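Local coordinates for putative amidohydrolase (Unidentified, PDB 3MKV), which probably hydrolyses dipeptides ending in proline, as a zinc-dependent prolidase of the amidohydrolase superfamily, at residues F102-K116 with E125-S137. Residues are numbered along the deposited sequence; the frame is centred on the assembly and turned at random.
Sequences FTTVRDAGGAGYPFK and EGPRLFVSGRALS
Arg128 bonds through its backbone N to Thr103 O and through its side chain to Thr104. Thr104 OG1 lies at the guanidinium edge, nearly in its plane, and accepts from NH1 at 2.7 Å in a bent bond (134°). A chi1 of -63° turns OG1 to Arg128 and CG2 toward the Phe130 ring. Salt bridges to Asp379 and Asp407 hold the guanidinium as well. Val105 N to Arg128 O and Phe130 N to Val105 O, both nearly straight at 169°, continue the parallel pairing of strands 102-107 and 128-131, and Asp107 N gives a more bent bond to Phe130 O. With helix 113-120 these strands form a beta-alpha-beta unit of the amidohydrolase TIM barrel. Lys116, bent at its last two torsions, returns from that helix and, in one of two modelled conformers, NZ donates to Leu129 O at 2.8 Å; Asp190 provides its salt-bridge partner. Leu129 CD1 packs against Phe115 CB (3.8 Å). Farther along, Ser132 OG donates to Asp107 O in the carbonyl plane at 2.7 Å, and Gly110 N bonds to Gly133 O over 2.7 Å. Asp107 OD1 accepts from Gly109 N, an Asx turn; Gly109 O in turn accepts from zinc ligand His67.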
loop_
_atom_site.group_PDB
_atom_site.type_symbol
_atom_site.label_atom_id
_atom_site.label_comp_id
_atom_site.label_asym_id
_atom_site.label_seq_id
_atom_site.Cartn_x
_atom_site.Cartn_y
_atom_site.Cartn_z
ATOM N N PHE A 102 -42.827 17.047 14.356
ATOM C CA PHE A 102 -42.102 15.788 14.422
ATOM C C PHE A 102 -41.085 15.791 15.559
ATOM O O PHE A 102 -40.032 16.420 15.473
ATOM C CB PHE A 102 -41.470 15.458 13.070
ATOM C CG PHE A 102 -42.481 15.200 11.993
ATOM C CD1 PHE A 102 -43.020 13.937 11.818
ATOM C CD2 PHE A 102 -42.922 16.233 11.171
ATOM C CE1 PHE A 102 -43.964 13.694 10.830
ATOM C CE2 PHE A 102 -43.870 15.997 10.181
ATOM C CZ PHE A 102 -44.392 14.721 10.013
ATOM N N THR A 103 -41.427 15.086 16.635
ATOM C CA THR A 103 -40.621 15.105 17.841
ATOM C C THR A 103 -39.606 13.975 17.837
ATOM O O THR A 103 -38.632 13.998 18.590
ATOM C CB THR A 103 -41.487 15.095 19.129
ATOM O OG1 THR A 103 -42.499 14.089 19.034
ATOM C CG2 THR A 103 -42.161 16.435 19.320
ATOM N N THR A 104 -39.838 12.986 16.980
ATOM C CA THR A 104 -38.857 11.931 16.766
ATOM C C THR A 104 -38.778 11.627 15.277
ATOM O O THR A 104 -39.792 11.668 14.573
ATOM C CB THR A 104 -39.201 10.627 17.522
ATOM O OG1 THR A 104 -39.193 10.862 18.934
ATOM C CG2 THR A 104 -38.174 9.543 17.204
ATOM N N VAL A 105 -37.571 11.343 14.795
ATOM C CA VAL A 105 -37.410 10.820 13.445
ATOM C C VAL A 105 -36.418 9.660 13.380
ATOM O O VAL A 105 -35.478 9.573 14.181
ATOM C CB VAL A 105 -36.986 11.908 12.456
ATOM C CG1 VAL A 105 -38.123 12.925 12.262
ATOM C CG2 VAL A 105 -35.678 12.581 12.929
ATOM N N ARG A 106 -36.641 8.761 12.427
ATOM C CA ARG A 106 -35.661 7.728 12.132
ATOM C C ARG A 106 -34.958 8.134 10.860
ATOM O O ARG A 106 -35.583 8.266 9.800
ATOM C CB ARG A 106 -36.315 6.357 11.965
ATOM C CG ARG A 106 -35.323 5.202 11.933
ATOM C CD ARG A 106 -36.035 3.883 11.752
ATOM N NE ARG A 106 -36.727 3.823 10.466
ATOM C CZ ARG A 106 -37.198 2.704 9.933
ATOM N NH1 ARG A 106 -37.031 1.559 10.573
ATOM N NH2 ARG A 106 -37.823 2.729 8.763
ATOM N N ASP A 107 -33.655 8.364 10.969
ATOM C CA ASP A 107 -32.884 8.738 9.801
ATOM C C ASP A 107 -32.425 7.481 9.071
ATOM O O ASP A 107 -31.826 6.579 9.666
ATOM C CB ASP A 107 -31.712 9.649 10.163
ATOM C CG ASP A 107 -30.943 10.102 8.942
ATOM O OD1 ASP A 107 -30.179 9.289 8.380
ATOM O OD2 ASP A 107 -31.107 11.264 8.532
ATOM N N ALA A 108 -32.725 7.430 7.778
ATOM C CA ALA A 108 -32.567 6.221 6.998
ATOM C C ALA A 108 -31.207 6.131 6.308
ATOM O O ALA A 108 -30.941 5.182 5.581
ATOM C CB ALA A 108 -33.702 6.113 5.983
ATOM N N GLY A 109 -30.340 7.110 6.541
ATOM C CA GLY A 109 -29.015 7.078 5.962
ATOM C C GLY A 109 -28.381 8.450 5.893
ATOM O O GLY A 109 -28.964 9.396 5.338
ATOM N N GLY A 110 -27.180 8.554 6.459
ATOM C CA GLY A 110 -26.455 9.810 6.497
ATOM C C GLY A 110 -26.127 10.175 7.919
ATOM O O GLY A 110 -25.122 9.723 8.460
ATOM N N ALA A 111 -27.001 10.975 8.528
ATOM C CA ALA A 111 -26.831 11.423 9.904
ATOM C C ALA A 111 -26.325 10.314 10.797
ATOM O O ALA A 111 -26.896 9.221 10.837
ATOM C CB ALA A 111 -28.129 11.960 10.448
ATOM N N GLY A 112 -25.254 10.605 11.525
ATOM C CA GLY A 112 -24.709 9.654 12.468
ATOM C C GLY A 112 -24.889 10.107 13.900
ATOM O O GLY A 112 -25.545 11.116 14.192
ATOM N N TYR A 113 -24.285 9.351 14.799
ATOM C CA TYR A 113 -24.394 9.600 16.227
ATOM C C TYR A 113 -24.017 11.028 16.666
ATOM O O TYR A 113 -24.594 11.548 17.610
ATOM C CB TYR A 113 -23.556 8.562 16.954
ATOM C CG TYR A 113 -23.644 8.588 18.448
ATOM C CD1 TYR A 113 -24.731 8.038 19.103
ATOM C CD2 TYR A 113 -22.615 9.121 19.208
ATOM C CE1 TYR A 113 -24.801 8.037 20.487
ATOM C CE2 TYR A 113 -22.677 9.137 20.582
ATOM C CZ TYR A 113 -23.770 8.589 21.224
ATOM O OH TYR A 113 -23.840 8.597 22.606
ATOM N N PRO A 114 -23.024 11.651 16.003
ATOM C CA PRO A 114 -22.669 13.040 16.312
ATOM C C PRO A 114 -23.857 13.998 16.203
ATOM O O PRO A 114 -24.014 14.880 17.054
ATOM C CB PRO A 114 -21.602 13.368 15.267
ATOM C CG PRO A 114 -20.986 12.035 14.946
ATOM C CD PRO A 114 -22.156 11.084 14.956
ATOM N N PHE A 115 -24.693 13.816 15.183
ATOM C CA PHE A 115 -25.964 14.541 15.090
ATOM C C PHE A 115 -26.905 14.175 16.237
ATOM O O PHE A 115 -27.602 15.022 16.805
ATOM C CB PHE A 115 -26.658 14.237 13.761
ATOM C CG PHE A 115 -26.116 15.019 12.602
ATOM C CD1 PHE A 115 -26.319 16.385 12.520
ATOM C CD2 PHE A 115 -25.408 14.388 11.595
ATOM C CE1 PHE A 115 -25.827 17.111 11.452
ATOM C CE2 PHE A 115 -24.919 15.100 10.530
ATOM C CZ PHE A 115 -25.129 16.470 10.456
ATOM N N LYS A 116 -26.946 12.896 16.565
ATOM C CA LYS A 116 -27.775 12.438 17.666
ATOM C C LYS A 116 -27.361 13.106 18.971
ATOM O O LYS A 116 -28.216 13.521 19.753
ATOM C CB LYS A 116 -27.702 10.916 17.810
ATOM C CG LYS A 116 -28.438 10.396 19.034
ATOM C CD LYS A 116 -27.932 9.026 19.454
ATOM C CE LYS A 116 -28.559 7.917 18.628
ATOM N NZ LYS A 116 -30.011 7.776 18.924
ATOM N N GLU A 125 -31.360 22.358 17.959
ATOM C CA GLU A 125 -32.735 21.939 18.198
ATOM C C GLU A 125 -33.240 21.099 17.038
ATOM O O GLU A 125 -33.013 21.427 15.872
ATOM C CB GLU A 125 -33.659 23.143 18.369
ATOM C CG GLU A 125 -33.494 23.898 19.671
ATOM C CD GLU A 125 -34.285 25.192 19.669
ATOM O OE1 GLU A 125 -34.795 25.567 18.590
ATOM O OE2 GLU A 125 -34.401 25.831 20.737
ATOM N N GLY A 126 -33.926 20.013 17.359
ATOM C CA GLY A 126 -34.513 19.185 16.328
ATOM C C GLY A 126 -35.212 17.986 16.912
ATOM O O GLY A 126 -35.327 17.846 18.130
ATOM N N PRO A 127 -35.677 17.095 16.037
ATOM C CA PRO A 127 -36.335 15.892 16.506
ATOM C C PRO A 127 -35.326 14.999 17.226
ATOM O O PRO A 127 -34.137 15.046 16.932
ATOM C CB PRO A 127 -36.796 15.213 15.213
ATOM C CG PRO A 127 -36.645 16.227 14.130
ATOM C CD PRO A 127 -35.570 17.158 14.572
ATOM N N ARG A 128 -35.797 14.205 18.175
ATOM C CA ARG A 128 -34.999 13.135 18.721
ATOM C C ARG A 128 -34.622 12.249 17.546
ATOM O O ARG A 128 -35.452 11.983 16.672
ATOM C CB ARG A 128 -35.813 12.354 19.750
ATOM C CG ARG A 128 -35.178 11.057 20.178
ATOM C CD ARG A 128 -36.071 10.317 21.147
ATOM N NE ARG A 128 -36.440 11.133 22.302
ATOM C CZ ARG A 128 -37.531 11.889 22.358
ATOM N NH1 ARG A 128 -38.354 11.937 21.320
ATOM N NH2 ARG A 128 -37.798 12.592 23.454
ATOM N N LEU A 129 -33.366 11.810 17.505
ATOM C CA LEU A 129 -32.839 11.139 16.308
ATOM C C LEU A 129 -32.553 9.669 16.526
ATOM O O LEU A 129 -31.804 9.299 17.422
ATOM C CB LEU A 129 -31.565 11.827 15.820
ATOM C CG LEU A 129 -31.628 13.221 15.188
ATOM C CD1 LEU A 129 -30.260 13.570 14.614
ATOM C CD2 LEU A 129 -32.678 13.291 14.095
ATOM N N PHE A 130 -33.158 8.828 15.703
ATOM C CA PHE A 130 -32.775 7.422 15.636
ATOM C C PHE A 130 -32.048 7.207 14.315
ATOM O O PHE A 130 -32.677 7.133 13.251
ATOM C CB PHE A 130 -33.999 6.515 15.718
ATOM C CG PHE A 130 -34.518 6.322 17.113
ATOM C CD1 PHE A 130 -35.263 7.315 17.737
ATOM C CD2 PHE A 130 -34.272 5.148 17.795
ATOM C CE1 PHE A 130 -35.749 7.139 19.011
ATOM C CE2 PHE A 130 -34.754 4.966 19.084
ATOM C CZ PHE A 130 -35.495 5.962 19.692
ATOM N N VAL A 131 -30.720 7.110 14.391
ATOM C CA VAL A 131 -29.873 7.160 13.204
ATOM C C VAL A 131 -29.388 5.789 12.712
ATOM O O VAL A 131 -29.180 4.855 13.495
ATOM C CB VAL A 131 -28.668 8.088 13.449
ATOM C CG1 VAL A 131 -29.154 9.472 13.927
ATOM C CG2 VAL A 131 -27.735 7.473 14.469
ATOM N N SER A 132 -29.205 5.699 11.400
ATOM C CA SER A 132 -28.748 4.487 10.742
ATOM C C SER A 132 -27.246 4.506 10.463
ATOM O O SER A 132 -26.668 3.475 10.131
ATOM C CB SER A 132 -29.476 4.324 9.409
ATOM O OG SER A 132 -30.844 4.022 9.601
ATOM N N GLY A 133 -26.623 5.676 10.594
ATOM C CA GLY A 133 -25.282 5.886 10.070
ATOM C C GLY A 133 -25.347 5.908 8.546
ATOM O O GLY A 133 -26.257 6.497 7.958
ATOM N N ARG A 134 -24.391 5.258 7.895
ATOM C CA ARG A 134 -24.420 5.162 6.442
ATOM C C ARG A 134 -25.155 3.907 5.973
ATOM O O ARG A 134 -24.959 2.823 6.513
ATOM C CB ARG A 134 -23.004 5.177 5.879
ATOM C CG ARG A 134 -22.375 6.549 5.889
ATOM C CD ARG A 134 -20.903 6.451 5.532
ATOM N NE ARG A 134 -20.098 5.879 6.612
ATOM C CZ ARG A 134 -18.896 5.338 6.429
ATOM N NH1 ARG A 134 -18.381 5.281 5.213
ATOM N NH2 ARG A 134 -18.213 4.851 7.453
ATOM N N ALA A 135 -26.004 4.072 4.968
ATOM C CA ALA A 135 -26.689 2.951 4.349
ATOM C C ALA A 135 -25.678 2.006 3.715
ATOM O O ALA A 135 -24.738 2.448 3.052
ATOM C CB ALA A 135 -27.647 3.460 3.297
ATOM N N LEU A 136 -25.869 0.706 3.909
ATOM C CA LEU A 136 -25.024 -0.282 3.233
ATOM C C LEU A 136 -25.530 -0.587 1.821
ATOM O O LEU A 136 -26.689 -0.915 1.611
ATOM C CB LEU A 136 -24.913 -1.565 4.051
ATOM C CG LEU A 136 -23.742 -1.652 5.042
ATOM C CD1 LEU A 136 -23.705 -0.478 6.007
ATOM C CD2 LEU A 136 -23.805 -2.955 5.809
ATOM N N SER A 137 -24.645 -0.465 0.847
ATOM C CA SER A 137 -24.987 -0.770 -0.530
ATOM C C SER A 137 -23.896 -1.647 -1.128
ATOM O O SER A 137 -22.736 -1.601 -0.694
ATOM C CB SER A 137 -25.117 0.520 -1.337
ATOM O OG SER A 137 -25.276 0.239 -2.714
HETATM O O HOH W 1 -28.689 7.708 9.929
HETATM O O HOH W 2 -31.460 12.519 19.521
#